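Local coordinates for protein endoglucanase (PDB 5NRM) that presents, through this cohesin domain of a cellulosomal scaffoldin, a docking face for type I dockerins, the whole protein being probably a cellulose-degrading endoglucanase, at residues A43-E47 with S109-V113; F3-I7 with I115-F121; V18-L24 with V93-F99; N30-D36 with T120-L126. One frame throughout, in Å; residues are numbered along the deposited sequence.

In the fold
All four contacts belong to one cohesin domain, a flattened jelly-roll sandwich of beta strands. The centre of interaction 3 lies about 5 Å from the chain centre and this contact hydrogen-bonds strand 17-25 to strand 92-101; interaction 2, its neighbour at about 13 Å between centres, fills the interior beside it, with Leu-5 touching Val-22. Interactions 1 and 4 lie on opposite sides of the chain's centre, about 30 Å between centres. Along the chain the segments run 3-7, 18-24, 30-36, 43-47, 93-99, 109-113, 115-121 and 120-126, so interactions 1 and 3 are nested within the loop closed by interaction 2. Interactions 2 and 4 share Thr-120 and Phe-121, joining the hydrophobic core to the sheet face that meets the dockerin.

Interaction 1: residues A43-E47 with S109-V113; sequences ATKLE and SKAEV
Leu-46 straddles the methyl of Ala-111, and this is where the packing is tight: Leu-46 CG lies 3.7 Å from Ala-111 CB, and both of its methyls, CD1 and CD2, are within 4 Å of the same atom. The CD1 branch goes on to Val-113 CG2 at 4.0 Å, the two side chains crossing at about a right angle. Tyr-41, Phe-99 and Val-138 also touch Leu-46, which is buried at one end of the cohesin jelly roll, where the start of strand 46-53 meets the start of strand 110-116 without any backbone hydrogen bond between the segments. On the more open side the contact is carried by the partly exposed Lys-45. Its chain runs past Ala-111, Lys-45 CB 3.9 Å from Ala-111 CB, extended through chi2 and chi3, with a modest twist at chi4 (-149°) that sets NZ beside Lys-110 O. There Lys-45 NZ gives a hydrogen bond of 3.0 Å to Lys-110 O, from well above the carbonyl plane (53° out of it), and a weak one to Ser-109 OG at 2.9 Å. The hydroxyl of Ser-109 is also hydrogen-bonded to Ala-106 O, and Lys-110 itself points away, its NZ bonded to Gly-108 O.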
loop_
_atom_site.group_PDB
_atom_site.type_symbol
_atom_site.label_atom_id
_atom_site.label_comp_id
_atom_site.label_asym_id
_atom_site.label_seq_id
_atom_site.Cartn_x
_atom_site.Cartn_y
_atom_site.Cartn_z
ATOM N N ALA A 43 -14.751 -7.602 -9.607
ATOM C CA ALA A 43 -15.710 -6.487 -9.694
ATOM C C ALA A 43 -17.001 -6.966 -10.327
ATOM O O ALA A 43 -17.968 -6.215 -10.274
ATOM C CB ALA A 43 -15.142 -5.319 -10.490
ATOM N N THR A 44 -17.100 -8.204 -10.842
ATOM C CA THR A 44 -18.390 -8.670 -11.334
ATOM C C THR A 44 -19.314 -9.033 -10.181
ATOM O O THR A 44 -20.527 -9.129 -10.396
ATOM C CB THR A 44 -18.258 -9.901 -12.246
ATOM O OG1 THR A 44 -17.953 -11.089 -11.486
ATOM C CG2 THR A 44 -17.297 -9.637 -13.336
ATOM N N LYS A 45 -18.752 -9.180 -8.984
ATOM C CA LYS A 45 -19.519 -9.537 -7.802
ATOM C C LYS A 45 -19.500 -8.510 -6.668
ATOM O O LYS A 45 -20.367 -8.543 -5.830
ATOM C CB LYS A 45 -19.040 -10.850 -7.274
ATOM C CG LYS A 45 -19.222 -11.996 -8.257
ATOM C CD LYS A 45 -18.695 -13.293 -7.654
ATOM C CE LYS A 45 -18.504 -14.343 -8.744
ATOM N NZ LYS A 45 -18.727 -15.664 -8.170
ATOM N N LEU A 46 -18.510 -7.634 -6.670
ATOM C CA LEU A 46 -18.290 -6.718 -5.586
ATOM C C LEU A 46 -18.212 -5.311 -6.125
ATOM O O LEU A 46 -17.496 -5.037 -7.115
ATOM C CB LEU A 46 -16.998 -7.010 -4.822
ATOM C CG LEU A 46 -16.780 -8.406 -4.216
ATOM C CD1 LEU A 46 -15.358 -8.519 -3.723
ATOM C CD2 LEU A 46 -17.824 -8.753 -3.129
ATOM N N GLU A 47 -18.818 -4.423 -5.392
ATOM C CA GLU A 47 -18.742 -2.961 -5.641
ATOM C C GLU A 47 -17.889 -2.365 -4.486
ATOM O O GLU A 47 -18.302 -2.408 -3.333
ATOM C CB GLU A 47 -20.112 -2.342 -5.666
ATOM C CG GLU A 47 -20.095 -0.823 -5.839
ATOM C CD GLU A 47 -21.418 -0.091 -5.411
ATOM O OE1 GLU A 47 -22.348 -0.585 -4.676
ATOM O OE2 GLU A 47 -21.481 1.130 -5.765
ATOM N N SER A 109 -21.126 -19.018 -4.613
ATOM C CA SER A 109 -19.953 -18.609 -5.447
ATOM C C SER A 109 -18.981 -17.785 -4.619
ATOM O O SER A 109 -19.259 -17.534 -3.445
ATOM C CB SER A 109 -20.394 -17.862 -6.682
ATOM O OG SER A 109 -20.862 -16.523 -6.427
ATOM N N LYS A 110 -17.827 -17.463 -5.217
ATOM C CA LYS A 110 -16.759 -16.768 -4.483
ATOM C C LYS A 110 -16.318 -15.536 -5.280
ATOM O O LYS A 110 -16.273 -15.575 -6.487
ATOM C CB LYS A 110 -15.472 -17.603 -4.305
ATOM C CG LYS A 110 -15.635 -19.003 -3.866
ATOM C CD LYS A 110 -16.044 -19.153 -2.452
ATOM C CE LYS A 110 -16.016 -20.632 -2.110
ATOM N NZ LYS A 110 -17.407 -21.198 -2.163
ATOM N N ALA A 111 -16.041 -14.463 -4.562
ATOM C CA ALA A 111 -15.501 -13.220 -5.136
ATOM C C ALA A 111 -14.071 -13.107 -4.625
ATOM O O ALA A 111 -13.860 -12.774 -3.466
ATOM C CB ALA A 111 -16.306 -12.007 -4.758
ATOM N N GLU A 112 -13.097 -13.396 -5.482
ATOM C CA GLU A 112 -11.695 -13.377 -5.107
ATOM C C GLU A 112 -11.245 -11.956 -4.788
ATOM O O GLU A 112 -11.683 -10.950 -5.438
ATOM C CB GLU A 112 -10.837 -13.919 -6.221
ATOM C CG GLU A 112 -11.019 -15.420 -6.396
ATOM C CD GLU A 112 -10.126 -16.046 -7.415
ATOM O OE1 GLU A 112 -9.390 -15.271 -8.070
ATOM O OE2 GLU A 112 -10.206 -17.301 -7.528
ATOM N N VAL A 113 -10.376 -11.844 -3.771
ATOM C CA VAL A 113 -9.767 -10.581 -3.384
ATOM C C VAL A 113 -8.275 -10.975 -3.169
ATOM O O VAL A 113 -7.988 -11.811 -2.329
ATOM C CB VAL A 113 -10.326 -9.970 -2.096
ATOM C CG1 VAL A 113 -9.689 -8.641 -1.776
ATOM C CG2 VAL A 113 -11.831 -9.753 -2.204
#

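Interaction 2: residues F3-I7 with I115-F121; sequences FNLSI and ISGTPTF
Ile-7 and Ile-115 mark the closest backbone approach, with 8.1 Å between their CA atoms, and no hydrogen bond crosses between 3-7 and 115-121, so side chains alone make the contact. At one end the ring of Phe-3 stands on the ring of Phe-121 in a T-shaped stack: the planes meet at 87°, the centroids are 5.1 Å apart, and the CE2-CZ edge of Phe-3 comes down over the face of Phe-121, with Phe-3 CE2 3.7 Å from Phe-121 CG. The approach is offset toward the rim of the Phe-121 ring, on the side of its attachment to CB. Phe-3 reaches this position with CG trans to its backbone N (chi1 -179°), which sends the ring out from the backbone toward Phe-121. Leu-5 sits in the middle, and its CD2 methyl does nearly all the work. Leu-5 CD2 lies in the plane of the Phe-121 ring, at the edge, 3.9 Å from Phe-121 CZ and 4.1 Å from Pro-119 CB. Leu-5 CD2 also meets Ile-115 CD1 at 3.6 Å, the two side chains tip to tip. Ile-115 CD1 is in turn 3.7 Å from Ile-7 CD1, so one isoleucine methyl is wedged between two neighbours of the opposing strand. Alternate residues Phe-3, Leu-5 and Ile-7 thus face inward, building the hydrophobic interior typical of a two-layered jelly-roll beta sandwich, the cohesin fold.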
loop_
_atom_site.group_PDB
_atom_site.type_symbol
_atom_site.label_atom_id
_atom_site.label_comp_id
_atom_site.label_asym_id
_atom_site.label_seq_id
_atom_site.Cartn_x
_atom_site.Cartn_y
_atom_site.Cartn_z
ATOM N N PHE A 3 7.199 -13.404 7.952
ATOM C CA PHE A 3 6.391 -12.232 7.649
ATOM C C PHE A 3 5.366 -12.574 6.561
ATOM O O PHE A 3 5.718 -13.092 5.495
ATOM C CB PHE A 3 7.266 -11.088 7.197
ATOM C CG PHE A 3 6.537 -9.802 6.869
ATOM C CD1 PHE A 3 5.712 -9.192 7.798
ATOM C CD2 PHE A 3 6.726 -9.174 5.687
ATOM C CE1 PHE A 3 5.083 -8.002 7.506
ATOM C CE2 PHE A 3 6.144 -7.994 5.386
ATOM C CZ PHE A 3 5.230 -7.418 6.272
ATOM N N ASN A 4 4.094 -12.246 6.815
ATOM C CA ASN A 4 2.949 -12.630 5.975
ATOM C C ASN A 4 2.047 -11.449 5.721
ATOM O O ASN A 4 1.752 -10.697 6.642
ATOM C CB ASN A 4 2.093 -13.701 6.667
ATOM C CG ASN A 4 2.715 -15.079 6.597
ATOM O OD1 ASN A 4 2.412 -15.858 5.699
ATOM N ND2 ASN A 4 3.650 -15.359 7.493
ATOM N N LEU A 5 1.673 -11.301 4.474
ATOM C CA LEU A 5 0.589 -10.417 4.022
ATOM C C LEU A 5 -0.550 -11.309 3.586
ATOM O O LEU A 5 -0.409 -12.104 2.649
ATOM C CB LEU A 5 1.117 -9.574 2.863
ATOM C CG LEU A 5 0.105 -8.804 2.038
ATOM C CD1 LEU A 5 -0.701 -7.831 2.952
ATOM C CD2 LEU A 5 0.655 -8.063 0.820
ATOM N N SER A 6 -1.716 -11.190 4.237
ATOM C CA SER A 6 -2.841 -12.042 3.956
ATOM C C SER A 6 -4.134 -11.292 3.845
ATOM O O SER A 6 -4.356 -10.220 4.455
ATOM C CB SER A 6 -2.978 -13.136 4.989
ATOM O OG SER A 6 -3.284 -12.602 6.276
ATOM N N ILE A 7 -5.006 -11.833 3.036
ATOM C CA ILE A 7 -6.356 -11.305 2.897
ATOM C C ILE A 7 -7.299 -12.355 3.405
ATOM O O ILE A 7 -7.183 -13.518 3.069
ATOM C CB ILE A 7 -6.689 -10.962 1.424
ATOM C CG1 ILE A 7 -5.600 -10.042 0.897
ATOM C CG2 ILE A 7 -8.130 -10.424 1.331
ATOM C CD1 ILE A 7 -5.779 -9.670 -0.556
ATOM N N ILE A 115 -3.773 -10.088 -3.642
ATOM C CA ILE A 115 -2.653 -9.176 -3.927
ATOM C C ILE A 115 -2.231 -9.385 -5.371
ATOM O O ILE A 115 -2.217 -10.543 -5.845
ATOM C CB ILE A 115 -1.515 -9.493 -2.970
ATOM C CG1 ILE A 115 -1.921 -9.398 -1.490
ATOM C CG2 ILE A 115 -0.302 -8.553 -3.275
ATOM C CD1 ILE A 115 -2.501 -8.070 -0.993
ATOM N N SER A 116 -1.947 -8.300 -6.091
ATOM C CA SER A 116 -1.541 -8.322 -7.470
ATOM C C SER A 116 -0.132 -7.699 -7.637
ATOM O O SER A 116 0.132 -6.686 -7.053
ATOM C CB SER A 116 -2.566 -7.520 -8.314
ATOM O OG SER A 116 -2.209 -7.512 -9.689
ATOM N N GLY A 117 0.732 -8.367 -8.394
ATOM C CA GLY A 117 2.088 -7.881 -8.632
ATOM C C GLY A 117 2.938 -7.913 -7.386
ATOM O O GLY A 117 2.725 -8.746 -6.489
ATOM N N THR A 118 3.972 -7.077 -7.346
ATOM C CA THR A 118 4.973 -7.167 -6.278
ATOM C C THR A 118 4.655 -6.238 -5.154
ATOM O O THR A 118 4.616 -5.037 -5.353
ATOM C CB THR A 118 6.386 -6.895 -6.903
ATOM O OG1 THR A 118 6.727 -7.950 -7.832
ATOM C CG2 THR A 118 7.453 -6.789 -5.843
ATOM N N PRO A 119 4.471 -6.757 -3.951
ATOM C CA PRO A 119 4.306 -5.891 -2.818
ATOM C C PRO A 119 5.662 -5.509 -2.227
ATOM O O PRO A 119 6.635 -6.279 -2.329
ATOM C CB PRO A 119 3.504 -6.745 -1.857
ATOM C CG PRO A 119 3.856 -8.121 -2.128
ATOM C CD PRO A 119 4.293 -8.194 -3.562
ATOM N N THR A 120 5.742 -4.283 -1.725
ATOM C CA THR A 120 6.920 -3.844 -1.034
ATOM C C THR A 120 6.647 -3.383 0.397
ATOM O O THR A 120 5.695 -2.660 0.639
ATOM C CB THR A 120 7.637 -2.727 -1.793
ATOM O OG1 THR A 120 8.003 -3.218 -3.096
ATOM C CG2 THR A 120 8.899 -2.202 -1.035
ATOM N N PHE A 121 7.455 -3.911 1.319
ATOM C CA PHE A 121 7.484 -3.476 2.726
ATOM C C PHE A 121 8.869 -3.137 3.122
ATOM O O PHE A 121 9.845 -3.845 2.735
ATOM C CB PHE A 121 6.981 -4.607 3.622
ATOM C CG PHE A 121 5.562 -4.945 3.371
ATOM C CD1 PHE A 121 4.530 -4.304 4.040
ATOM C CD2 PHE A 121 5.253 -5.927 2.447
ATOM C CE1 PHE A 121 3.218 -4.621 3.762
ATOM C CE2 PHE A 121 3.930 -6.257 2.174
ATOM C CZ PHE A 121 2.922 -5.605 2.836
#

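Interaction 3: residues V18-L24 with V93-F99; sequences VVVPVKL and VFANLNF
Val-22 O is gripped by two backbone donors, Phe-94 N at 2.7 Å and Ala-95 N at 3.1 Å, which defines a classic beta bulge in an antiparallel pair of jelly-roll strands. Phe-94 N lies in the carbonyl plane, whereas Ala-95 N is tilted 20° from it. Ala-95 returns the bond, its O accepting from Val-22 N at 2.8 Å with a nearly straight N-H (171°). Two further reciprocal pairs, Val-20 with Leu-97 and Val-18 with Phe-99, carry the hydrogen bonding to the far end. Beyond the bulge the register slips by one. On the inner face, Val-22 CG2 rests against Leu-97 CD1 (3.9 Å) and Val-20 CG2 against Phe-99 CE2 (3.9 Å), while Leu-24 CD1 leans on Phe-94, whose ring also meets Phe-64 edge-to-face. The other face is less buried: there Val-19 faces Asn-98, Pro-21 faces Asn-96 and Lys-23 faces Val-93, in non-hydrogen-bonded pairs. Asn-96 slants across Pro-21, its ND2 3.8 Å from Pro-21 CB. Asn-98 ND2 is hydrogen-bonded to Ser-50 and Asp-52; with CG anti to the carbonyl carbon (chi1 -53°), Asn-98 swings OD1 to 3.2 Å from Val-19 CG2.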
loop_
_atom_site.group_PDB
_atom_site.type_symbol
_atom_site.label_atom_id
_atom_site.label_comp_id
_atom_site.label_asym_id
_atom_site.label_seq_id
_atom_site.Cartn_x
_atom_site.Cartn_y
_atom_site.Cartn_z
ATOM N N VAL A 18 -20.063 -5.934 3.076
ATOM C CA VAL A 18 -19.077 -6.819 3.726
ATOM C C VAL A 18 -17.741 -6.094 3.864
ATOM O O VAL A 18 -17.395 -5.246 3.067
ATOM C CB VAL A 18 -18.892 -8.085 2.827
ATOM C CG1 VAL A 18 -18.258 -7.736 1.495
ATOM C CG2 VAL A 18 -18.140 -9.227 3.514
ATOM N N VAL A 19 -17.005 -6.441 4.910
ATOM C CA VAL A 19 -15.655 -5.928 5.155
ATOM C C VAL A 19 -14.697 -7.090 4.961
ATOM O O VAL A 19 -14.893 -8.217 5.485
ATOM C CB VAL A 19 -15.516 -5.322 6.569
ATOM C CG1 VAL A 19 -14.119 -4.763 6.789
ATOM C CG2 VAL A 19 -16.571 -4.245 6.730
ATOM N N VAL A 20 -13.615 -6.839 4.225
ATOM C CA VAL A 20 -12.542 -7.835 3.958
ATOM C C VAL A 20 -11.233 -7.306 4.547
ATOM O O VAL A 20 -10.712 -6.302 4.029
ATOM C CB VAL A 20 -12.364 -8.065 2.455
ATOM C CG1 VAL A 20 -11.265 -9.098 2.256
ATOM C CG2 VAL A 20 -13.683 -8.577 1.827
ATOM N N PRO A 21 -10.812 -7.883 5.662
ATOM C CA PRO A 21 -9.556 -7.430 6.297
ATOM C C PRO A 21 -8.353 -7.941 5.504
ATOM O O PRO A 21 -8.305 -9.073 4.982
ATOM C CB PRO A 21 -9.655 -8.018 7.704
ATOM C CG PRO A 21 -11.114 -8.281 7.936
ATOM C CD PRO A 21 -11.609 -8.702 6.608
ATOM N N VAL A 22 -7.337 -7.063 5.435
ATOM C CA VAL A 22 -5.979 -7.368 4.943
ATOM C C VAL A 22 -5.035 -7.241 6.115
ATOM O O VAL A 22 -5.051 -6.223 6.837
ATOM C CB VAL A 22 -5.575 -6.364 3.833
ATOM C CG1 VAL A 22 -4.182 -6.676 3.331
ATOM C CG2 VAL A 22 -6.572 -6.326 2.690
ATOM N N LYS A 23 -4.273 -8.291 6.364
ATOM C CA LYS A 23 -3.533 -8.417 7.637
ATOM C C LYS A 23 -2.034 -8.596 7.371
ATOM O O LYS A 23 -1.625 -9.085 6.292
ATOM C CB LYS A 23 -4.025 -9.610 8.399
ATOM C CG LYS A 23 -5.482 -9.501 8.810
ATOM C CD LYS A 23 -5.994 -10.788 9.452
ATOM C CE LYS A 23 -5.866 -10.625 10.924
ATOM N NZ LYS A 23 -6.351 -11.826 11.587
ATOM N N LEU A 24 -1.247 -8.203 8.388
ATOM C CA LEU A 24 0.183 -8.491 8.472
ATOM C C LEU A 24 0.395 -9.350 9.672
ATOM O O LEU A 24 -0.217 -9.165 10.749
ATOM C CB LEU A 24 0.976 -7.220 8.606
ATOM C CG LEU A 24 0.829 -6.226 7.506
ATOM C CD1 LEU A 24 1.767 -5.049 7.765
ATOM C CD2 LEU A 24 1.107 -6.821 6.115
ATOM N N VAL A 93 -4.736 -6.355 11.648
ATOM C CA VAL A 93 -5.399 -5.844 10.498
ATOM C C VAL A 93 -4.698 -4.550 10.094
ATOM O O VAL A 93 -4.576 -3.586 10.851
ATOM C CB VAL A 93 -6.942 -5.608 10.748
ATOM C CG1 VAL A 93 -7.555 -5.058 9.496
ATOM C CG2 VAL A 93 -7.612 -6.889 11.111
ATOM N N PHE A 94 -4.277 -4.562 8.847
ATOM C CA PHE A 94 -3.640 -3.411 8.182
ATOM C C PHE A 94 -4.598 -2.558 7.359
ATOM O O PHE A 94 -4.438 -1.348 7.271
ATOM C CB PHE A 94 -2.505 -3.962 7.255
ATOM C CG PHE A 94 -1.750 -2.882 6.486
ATOM C CD1 PHE A 94 -0.784 -2.091 7.121
ATOM C CD2 PHE A 94 -1.942 -2.721 5.172
ATOM C CE1 PHE A 94 -0.094 -1.157 6.360
ATOM C CE2 PHE A 94 -1.285 -1.759 4.427
ATOM C CZ PHE A 94 -0.321 -1.015 5.004
ATOM N N ALA A 95 -5.561 -3.174 6.685
ATOM C CA ALA A 95 -6.606 -2.441 5.941
ATOM C C ALA A 95 -7.909 -3.183 6.049
ATOM O O ALA A 95 -7.920 -4.424 6.029
ATOM C CB ALA A 95 -6.246 -2.273 4.484
ATOM N N ASN A 96 -9.006 -2.437 6.099
ATOM C CA ASN A 96 -10.393 -2.987 5.976
ATOM C C ASN A 96 -10.971 -2.499 4.667
ATOM O O ASN A 96 -11.113 -1.267 4.510
ATOM C CB ASN A 96 -11.219 -2.521 7.179
ATOM C CG ASN A 96 -10.714 -3.155 8.469
ATOM O OD1 ASN A 96 -10.241 -2.420 9.433
ATOM N ND2 ASN A 96 -10.796 -4.449 8.529
ATOM N N LEU A 97 -11.336 -3.424 3.789
ATOM C CA LEU A 97 -11.853 -3.101 2.511
ATOM C C LEU A 97 -13.374 -3.264 2.607
ATOM O O LEU A 97 -13.848 -4.345 2.903
ATOM C CB LEU A 97 -11.235 -3.997 1.462
ATOM C CG LEU A 97 -9.707 -4.027 1.393
ATOM C CD1 LEU A 97 -9.321 -5.047 0.294
ATOM C CD2 LEU A 97 -9.122 -2.625 1.176
ATOM N N ASN A 98 -14.087 -2.215 2.286
ATOM C CA ASN A 98 -15.561 -2.217 2.366
ATOM C C ASN A 98 -16.212 -2.305 0.993
ATOM O O ASN A 98 -15.988 -1.464 0.132
ATOM C CB ASN A 98 -16.027 -0.943 3.069
ATOM C CG ASN A 98 -15.359 -0.749 4.395
ATOM O OD1 ASN A 98 -15.485 -1.625 5.242
ATOM N ND2 ASN A 98 -14.736 0.417 4.614
ATOM N N PHE A 99 -16.917 -3.404 0.749
ATOM C CA PHE A 99 -17.657 -3.639 -0.465
ATOM C C PHE A 99 -19.162 -3.750 -0.204
ATOM O O PHE A 99 -19.585 -4.164 0.857
ATOM C CB PHE A 99 -17.202 -4.996 -1.038
ATOM C CG PHE A 99 -15.739 -5.047 -1.411
ATOM C CD1 PHE A 99 -15.283 -4.508 -2.614
ATOM C CD2 PHE A 99 -14.826 -5.604 -0.509
ATOM C CE1 PHE A 99 -13.918 -4.642 -2.930
ATOM C CE2 PHE A 99 -13.508 -5.744 -0.835
ATOM C CZ PHE A 99 -13.051 -5.202 -2.030
#

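Interaction 4: residues N30-D36 with T120-L126; sequences NGISTAD and TFGDSTL
Thr-34 to Asp-36 pair with Thr-120 to Gly-122 as short antiparallel strands near one end of the domain, with Thr-34, Asp-36 and Thr-120 on the sheet face that meets the dockerin. Their axes run at 177°, and Asp-36 and Thr-120 exchange both backbone bonds. Next to the strands the pairing breaks into a classic bulge: Gly-122 O accepts from Ser-33 N at 2.8 Å, in the carbonyl plane, and from Thr-34 N at 3.1 Å. Asn-30 O is held twice by Ser-124, whose OG, set between its backbone N and carbonyl carbon (chi1 59°), joins Ser-124 N in bonding Asn-30 O. An Asx turn shapes the loop, Asp-123 OD1 accepting from Thr-125 N above the carboxylate plane; the same oxygen takes the Thr-125 hydroxyl on its syn lone pair. Inward, Ala-35 CB packs on Phe-121 CE1 at 3.6 Å; on the other face, Thr-34 CG2 meets Leu-126 CD2. One water links Asp-36 OD2 to Thr-120 OG1. Being two apart on one strand, Thr-34 and Asp-36 turn to the same face, where Thr-34 OG1 and Asp-36 OD1 both hydrogen-bond Ser-13 OG of the dockerin chain; the pairing with Thr-120 to Gly-122 holds that strand in the sheet.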
loop_
_atom_site.group_PDB
_atom_site.type_symbol
_atom_site.label_atom_id
_atom_site.label_comp_id
_atom_site.label_asym_id
_atom_site.label_seq_id
_atom_site.Cartn_x
_atom_site.Cartn_y
_atom_site.Cartn_z
ATOM N N ASN A 30 11.974 -4.767 14.156
ATOM C CA ASN A 30 12.301 -3.624 13.288
ATOM C C ASN A 30 11.095 -2.949 12.703
ATOM O O ASN A 30 11.170 -1.865 12.115
ATOM C CB ASN A 30 13.264 -4.028 12.184
ATOM C CG ASN A 30 14.591 -4.509 12.740
ATOM O OD1 ASN A 30 15.056 -4.027 13.742
ATOM N ND2 ASN A 30 15.187 -5.475 12.088
ATOM N N GLY A 31 9.933 -3.563 12.895
ATOM C CA GLY A 31 8.715 -2.927 12.481
ATOM C C GLY A 31 8.478 -2.824 10.963
ATOM O O GLY A 31 9.232 -3.384 10.143
ATOM N N ILE A 32 7.426 -2.097 10.595
ATOM C CA ILE A 32 7.137 -1.761 9.226
ATOM C C ILE A 32 6.982 -0.260 9.126
ATOM O O ILE A 32 6.050 0.308 9.737
ATOM C CB ILE A 32 5.859 -2.453 8.727
ATOM C CG1 ILE A 32 6.024 -3.981 8.712
ATOM C CG2 ILE A 32 5.407 -1.896 7.380
ATOM C CD1 ILE A 32 7.062 -4.549 7.790
ATOM N N SER A 33 7.852 0.396 8.368
ATOM C CA SER A 33 7.820 1.834 8.123
ATOM C C SER A 33 7.254 2.223 6.783
ATOM O O SER A 33 6.904 3.382 6.611
ATOM C CB SER A 33 9.190 2.471 8.261
ATOM O OG SER A 33 9.703 2.334 9.582
ATOM N N THR A 34 7.213 1.303 5.828
ATOM C CA THR A 34 6.661 1.624 4.492
ATOM C C THR A 34 5.915 0.429 3.940
ATOM O O THR A 34 6.313 -0.738 4.210
ATOM C CB THR A 34 7.798 2.010 3.440
ATOM O OG1 THR A 34 8.252 0.857 2.707
ATOM C CG2 THR A 34 9.021 2.539 4.045
ATOM N N ALA A 35 4.911 0.664 3.122
ATOM C CA ALA A 35 4.235 -0.425 2.397
ATOM C C ALA A 35 3.639 0.086 1.144
ATOM O O ALA A 35 3.078 1.206 1.153
ATOM C CB ALA A 35 3.173 -1.081 3.251
ATOM N N ASP A 36 3.644 -0.732 0.071
ATOM C CA ASP A 36 2.834 -0.475 -1.089
ATOM C C ASP A 36 2.463 -1.755 -1.737
ATOM O O ASP A 36 3.299 -2.612 -1.945
ATOM C CB ASP A 36 3.489 0.514 -2.110
ATOM C CG ASP A 36 4.683 -0.082 -2.839
ATOM O OD1 ASP A 36 5.710 -0.124 -2.184
ATOM O OD2 ASP A 36 4.548 -0.501 -4.004
ATOM N N THR A 120 5.742 -4.283 -1.725
ATOM C CA THR A 120 6.920 -3.844 -1.034
ATOM C C THR A 120 6.647 -3.383 0.397
ATOM O O THR A 120 5.695 -2.660 0.639
ATOM C CB THR A 120 7.637 -2.727 -1.793
ATOM O OG1 THR A 120 8.003 -3.218 -3.096
ATOM C CG2 THR A 120 8.899 -2.202 -1.035
ATOM N N PHE A 121 7.455 -3.911 1.319
ATOM C CA PHE A 121 7.484 -3.476 2.726
ATOM C C PHE A 121 8.869 -3.137 3.122
ATOM O O PHE A 121 9.845 -3.845 2.735
ATOM C CB PHE A 121 6.981 -4.607 3.622
ATOM C CG PHE A 121 5.562 -4.945 3.371
ATOM C CD1 PHE A 121 4.530 -4.304 4.040
ATOM C CD2 PHE A 121 5.253 -5.927 2.447
ATOM C CE1 PHE A 121 3.218 -4.621 3.762
ATOM C CE2 PHE A 121 3.930 -6.257 2.174
ATOM C CZ PHE A 121 2.922 -5.605 2.836
ATOM N N GLY A 122 8.999 -1.997 3.768
ATOM C CA GLY A 122 10.270 -1.626 4.338
ATOM C C GLY A 122 10.220 -1.556 5.810
ATOM O O GLY A 122 9.229 -1.023 6.354
ATOM N N ASP A 123 11.246 -2.092 6.470
ATOM C CA ASP A 123 11.332 -1.955 7.922
ATOM C C ASP A 123 11.779 -0.568 8.375
ATOM O O ASP A 123 11.905 0.334 7.547
ATOM C CB ASP A 123 12.062 -3.130 8.525
ATOM C CG ASP A 123 13.568 -3.051 8.346
ATOM O OD1 ASP A 123 14.141 -2.032 7.883
ATOM O OD2 ASP A 123 14.208 -4.081 8.693
ATOM N N SER A 124 12.052 -0.389 9.685
ATOM C CA SER A 124 12.347 0.963 10.195
ATOM C C SER A 124 13.766 1.440 9.732
ATOM O O SER A 124 14.066 2.631 9.908
ATOM C CB SER A 124 12.212 1.031 11.719
ATOM O OG SER A 124 13.088 0.125 12.364
ATOM N N THR A 125 14.588 0.480 9.222
ATOM C CA THR A 125 15.879 0.729 8.552
ATOM C C THR A 125 15.742 0.955 7.041
ATOM O O THR A 125 16.793 1.098 6.339
ATOM C CB THR A 125 16.935 -0.413 8.869
ATOM O OG1 THR A 125 16.700 -1.617 8.156
ATOM C CG2 THR A 125 16.995 -0.734 10.376
ATOM N N LEU A 126 14.528 0.881 6.523
ATOM C CA LEU A 126 14.204 0.920 5.115
ATOM C C LEU A 126 14.782 -0.239 4.351
ATOM O O LEU A 126 15.091 -0.144 3.133
ATOM C CB LEU A 126 14.571 2.255 4.499
ATOM C CG LEU A 126 13.880 3.446 5.154
ATOM C CD1 LEU A 126 14.261 4.741 4.411
ATOM C CD2 LEU A 126 12.372 3.264 5.243
HETATM O O HOH W 1 5.971 -2.691 -4.828
#